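Local coordinates for fibronectin type III domain-containing protein (Simiduia agarivorans, PDB 6P2K) that probably hydrolyses xyloglucan-type beta-glucans, as a glycoside hydrolase of family 74 whose catalytic part is built from seven-bladed beta-propellers, at residues B[692-704]-B[740-752]. Numbering follows the deposited sequence.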
loop_
_atom_site.group_PDB
_atom_site.type_symbol
_atom_site.label_atom_id
_atom_site.label_comp_id
_atom_site.label_asym_id
_atom_site.label_seq_id
_atom_site.Cartn_x
_atom_site.Cartn_y
_atom_site.Cartn_z
ATOM N N GLY B 692 45.489 -25.117 9.570
ATOM C CA GLY B 692 44.615 -23.973 9.760
ATOM C C GLY B 692 43.169 -24.387 9.608
ATOM O O GLY B 692 42.857 -25.493 9.160
ATOM N N LYS B 693 42.281 -23.483 10.017
ATOM C CA LYS B 693 40.849 -23.647 9.836
ATOM C C LYS B 693 40.343 -22.841 8.651
ATOM O O LYS B 693 39.126 -22.759 8.438
ATOM C CB LYS B 693 40.101 -23.237 11.104
ATOM C CG LYS B 693 39.864 -24.375 12.077
ATOM C CD LYS B 693 38.843 -25.361 11.530
ATOM C CE LYS B 693 37.832 -25.756 12.592
ATOM N NZ LYS B 693 36.662 -26.475 12.005
ATOM N N GLY B 694 41.259 -22.253 7.878
ATOM C CA GLY B 694 40.919 -21.293 6.856
ATOM C C GLY B 694 41.480 -19.922 7.198
ATOM O O GLY B 694 42.512 -19.801 7.867
ATOM N N GLY B 695 40.785 -18.885 6.736
ATOM C CA GLY B 695 41.120 -17.509 7.058
ATOM C C GLY B 695 42.224 -16.889 6.232
ATOM O O GLY B 695 42.750 -15.839 6.621
ATOM N N SER B 696 42.616 -17.510 5.127
ATOM C CA SER B 696 43.552 -16.891 4.203
ATOM C C SER B 696 42.798 -16.017 3.210
ATOM O O SER B 696 41.639 -16.276 2.876
ATOM C CB SER B 696 44.375 -17.946 3.459
ATOM O OG SER B 696 43.648 -18.465 2.364
ATOM N N ALA B 697 43.462 -14.963 2.748
ATOM C CA ALA B 697 42.814 -14.027 1.843
ATOM C C ALA B 697 43.864 -13.274 1.040
ATOM O O ALA B 697 45.028 -13.169 1.437
ATOM C CB ALA B 697 41.917 -13.041 2.600
ATOM N N GLY B 698 43.423 -12.746 -0.097
ATOM C CA GLY B 698 44.267 -11.926 -0.938
ATOM C C GLY B 698 43.487 -10.793 -1.568
ATOM O O GLY B 698 42.347 -10.983 -2.000
ATOM N N ALA B 699 44.089 -9.607 -1.611
ATOM C CA ALA B 699 43.496 -8.443 -2.254
ATOM C C ALA B 699 44.580 -7.392 -2.422
ATOM O O ALA B 699 45.387 -7.185 -1.510
ATOM C CB ALA B 699 42.326 -7.878 -1.437
ATOM N N GLY B 700 44.596 -6.742 -3.583
ATOM C CA GLY B 700 45.609 -5.729 -3.838
ATOM C C GLY B 700 47.003 -6.305 -3.685
ATOM O O GLY B 700 47.336 -7.353 -4.249
ATOM N N ASN B 701 47.832 -5.625 -2.892
ATOM C CA ASN B 701 49.189 -6.071 -2.605
ATOM C C ASN B 701 49.295 -6.774 -1.256
ATOM O O ASN B 701 50.371 -6.784 -0.648
ATOM C CB ASN B 701 50.158 -4.887 -2.663
ATOM C CG ASN B 701 49.829 -3.807 -1.639
ATOM O OD1 ASN B 701 48.750 -3.804 -1.046
ATOM N ND2 ASN B 701 50.760 -2.883 -1.434
ATOM N N LYS B 702 48.204 -7.369 -0.772
ATOM C CA LYS B 702 48.170 -7.940 0.567
ATOM C C LYS B 702 47.672 -9.381 0.540
ATOM O O LYS B 702 46.725 -9.716 -0.180
ATOM C CB LYS B 702 47.282 -7.104 1.500
ATOM C CG LYS B 702 47.755 -5.668 1.702
ATOM C CD LYS B 702 49.047 -5.602 2.508
ATOM C CE LYS B 702 49.628 -4.196 2.491
ATOM N NZ LYS B 702 50.799 -4.047 3.400
ATOM N N ILE B 703 48.323 -10.224 1.341
ATOM C CA ILE B 703 47.933 -11.613 1.558
ATOM C C ILE B 703 48.007 -11.885 3.054
ATOM O O ILE B 703 48.941 -11.435 3.726
ATOM C CB ILE B 703 48.837 -12.591 0.778
ATOM C CG1 ILE B 703 48.735 -12.342 -0.726
ATOM C CG2 ILE B 703 48.482 -14.037 1.099
ATOM C CD1 ILE B 703 49.863 -12.962 -1.521
ATOM N N VAL B 704 47.022 -12.614 3.581
ATOM C CA VAL B 704 46.959 -12.928 5.002
ATOM C C VAL B 704 46.696 -14.420 5.171
ATOM O O VAL B 704 46.066 -15.058 4.324
ATOM C CB VAL B 704 45.876 -12.088 5.725
ATOM C CG1 VAL B 704 44.496 -12.380 5.149
ATOM C CG2 VAL B 704 45.899 -12.321 7.236
ATOM N N PHE B 740 42.723 -15.269 20.515
ATOM C CA PHE B 740 42.278 -16.440 19.772
ATOM C C PHE B 740 42.407 -16.089 18.296
ATOM O O PHE B 740 41.590 -15.334 17.758
ATOM C CB PHE B 740 40.849 -16.822 20.145
ATOM C CG PHE B 740 40.393 -18.112 19.531
ATOM C CD1 PHE B 740 39.809 -18.128 18.278
ATOM C CD2 PHE B 740 40.562 -19.311 20.202
ATOM C CE1 PHE B 740 39.394 -19.315 17.706
ATOM C CE2 PHE B 740 40.150 -20.503 19.632
ATOM C CZ PHE B 740 39.563 -20.504 18.384
ATOM N N SER B 741 43.440 -16.622 17.646
ATOM C CA SER B 741 43.831 -16.177 16.317
ATOM C C SER B 741 43.571 -17.201 15.222
ATOM O O SER B 741 43.849 -16.911 14.054
ATOM C CB SER B 741 45.312 -15.784 16.315
ATOM O OG SER B 741 46.126 -16.873 16.708
ATOM N N GLY B 742 43.072 -18.388 15.554
ATOM C CA GLY B 742 42.607 -19.288 14.513
ATOM C C GLY B 742 41.460 -18.658 13.743
ATOM O O GLY B 742 40.627 -17.948 14.308
ATOM N N MET B 743 41.426 -18.900 12.433
ATOM C CA MET B 743 40.486 -18.205 11.564
ATOM C C MET B 743 39.801 -19.170 10.610
ATOM O O MET B 743 40.433 -20.086 10.076
ATOM C CB MET B 743 41.186 -17.109 10.761
ATOM C CG MET B 743 41.673 -15.949 11.608
ATOM S SD MET B 743 42.644 -14.776 10.657
ATOM C CE MET B 743 42.966 -13.529 11.903
ATOM N N THR B 744 38.504 -18.953 10.401
ATOM C CA THR B 744 37.747 -19.674 9.389
ATOM C C THR B 744 37.616 -18.902 8.086
ATOM O O THR B 744 37.460 -19.520 7.028
ATOM C CB THR B 744 36.344 -20.018 9.907
ATOM O OG1 THR B 744 35.739 -18.842 10.456
ATOM C CG2 THR B 744 36.414 -21.099 10.982
ATOM N N SER B 745 37.676 -17.572 8.138
ATOM C CA SER B 745 37.520 -16.752 6.946
ATOM C C SER B 745 38.160 -15.392 7.191
ATOM O O SER B 745 38.193 -14.900 8.322
ATOM C CB SER B 745 36.044 -16.568 6.575
ATOM O OG SER B 745 35.428 -15.611 7.424
ATOM N N SER B 746 38.669 -14.795 6.115
ATOM C CA SER B 746 39.175 -13.430 6.137
ATOM C C SER B 746 38.794 -12.726 4.844
ATOM O O SER B 746 38.804 -13.333 3.769
ATOM C CB SER B 746 40.702 -13.387 6.335
ATOM O OG SER B 746 41.089 -14.035 7.535
ATOM N N ARG B 747 38.449 -11.445 4.958
ATOM C CA ARG B 747 38.146 -10.606 3.807
ATOM C C ARG B 747 38.782 -9.243 4.019
ATOM O O ARG B 747 38.735 -8.695 5.124
ATOM C CB ARG B 747 36.634 -10.430 3.592
ATOM C CG ARG B 747 35.888 -11.683 3.174
ATOM C CD ARG B 747 34.477 -11.340 2.722
ATOM N NE ARG B 747 33.587 -12.499 2.741
ATOM C CZ ARG B 747 33.395 -13.313 1.708
ATOM N NH1 ARG B 747 34.039 -13.098 0.566
ATOM N NH2 ARG B 747 32.562 -14.343 1.815
ATOM N N PHE B 748 39.378 -8.701 2.965
ATOM C CA PHE B 748 39.850 -7.323 2.979
ATOM C C PHE B 748 38.702 -6.422 2.549
ATOM O O PHE B 748 38.174 -6.564 1.441
ATOM C CB PHE B 748 41.061 -7.144 2.065
ATOM C CG PHE B 748 42.319 -7.758 2.604
ATOM C CD1 PHE B 748 43.070 -7.100 3.563
ATOM C CD2 PHE B 748 42.750 -8.996 2.155
ATOM C CE1 PHE B 748 44.229 -7.662 4.059
ATOM C CE2 PHE B 748 43.908 -9.565 2.650
ATOM C CZ PHE B 748 44.647 -8.897 3.605
ATOM N N ILE B 749 38.310 -5.503 3.426
ATOM C CA ILE B 749 37.103 -4.711 3.239
ATOM C C ILE B 749 37.423 -3.255 3.538
ATOM O O ILE B 749 38.034 -2.948 4.568
ATOM C CB ILE B 749 35.956 -5.216 4.137
ATOM C CG1 ILE B 749 35.571 -6.642 3.738
ATOM C CG2 ILE B 749 34.751 -4.292 4.050
ATOM C CD1 ILE B 749 34.434 -7.214 4.531
ATOM N N LYS B 750 37.019 -2.365 2.634
ATOM C CA LYS B 750 37.178 -0.930 2.825
ATOM C C LYS B 750 35.953 -0.376 3.539
ATOM O O LYS B 750 34.820 -0.592 3.098
ATOM C CB LYS B 750 37.376 -0.223 1.484
ATOM C CG LYS B 750 37.628 1.271 1.605
ATOM C CD LYS B 750 38.233 1.833 0.328
ATOM C CE LYS B 750 39.721 2.102 0.493
ATOM N NZ LYS B 750 40.042 3.554 0.343
ATOM N N ASP B 751 36.182 0.334 4.642
ATOM C CA ASP B 751 35.103 0.878 5.461
ATOM C C ASP B 751 35.461 2.311 5.823
ATOM O O ASP B 751 36.430 2.544 6.553
ATOM C CB ASP B 751 34.881 0.033 6.717
ATOM C CG ASP B 751 33.732 0.537 7.568
ATOM O OD1 ASP B 751 32.571 0.459 7.113
ATOM O OD2 ASP B 751 33.990 1.009 8.697
ATOM N N ALA B 752 34.680 3.266 5.310
ATOM C CA ALA B 752 34.884 4.691 5.573
ATOM C C ALA B 752 36.291 5.135 5.173
ATOM O O ALA B 752 36.986 5.830 5.918
ATOM C CB ALA B 752 34.596 5.030 7.038
HETATM O O HOH W 1 43.264 -20.531 10.570
HETATM O O HOH W 2 39.433 -16.958 4.085
#
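F748 reaches its ring into the hairpin of strands 697-699 and 702-704, and shows how neighbouring propeller blades meet through a side chain set among backbone contacts. With CG anti to the carbonyl carbon (chi1 -72°), the ring is carried across to the hairpin, where A699 CB lies 3.8 Å from F748 CD2 and K702 CB 3.8 Å from F748 CZ. V704 adds its CG1, 3.8 Å from F748 CE2, the two side chains running alongside in opposite senses. The carbonyl oxygen of A697 meets the ring at its edge, in plane. An alanine in place of F748 would probably leave A699 CB, K702 CB and V704 CG1 without their shared apolar partner on strand 745-751.

Toward the start of both segments, S746 turns OG beside its own backbone N and donates a 2.6 Å hydrogen bond to G695 O, reaching it from 38° above the carbonyl plane. M743 CB packs 3.7 Å from G695 CA, leaving no room for a side chain on G695. Water 2 links S696 O to S746 N. Beyond the interface, R571 bonds both K693 O and T744 O. Edge strands 697-699 and 745-751 of adjacent four-stranded blades run side by side, 18° from parallel; N-terminal strand 7-8 completes the latter blade, the closure expected of a beta-propeller.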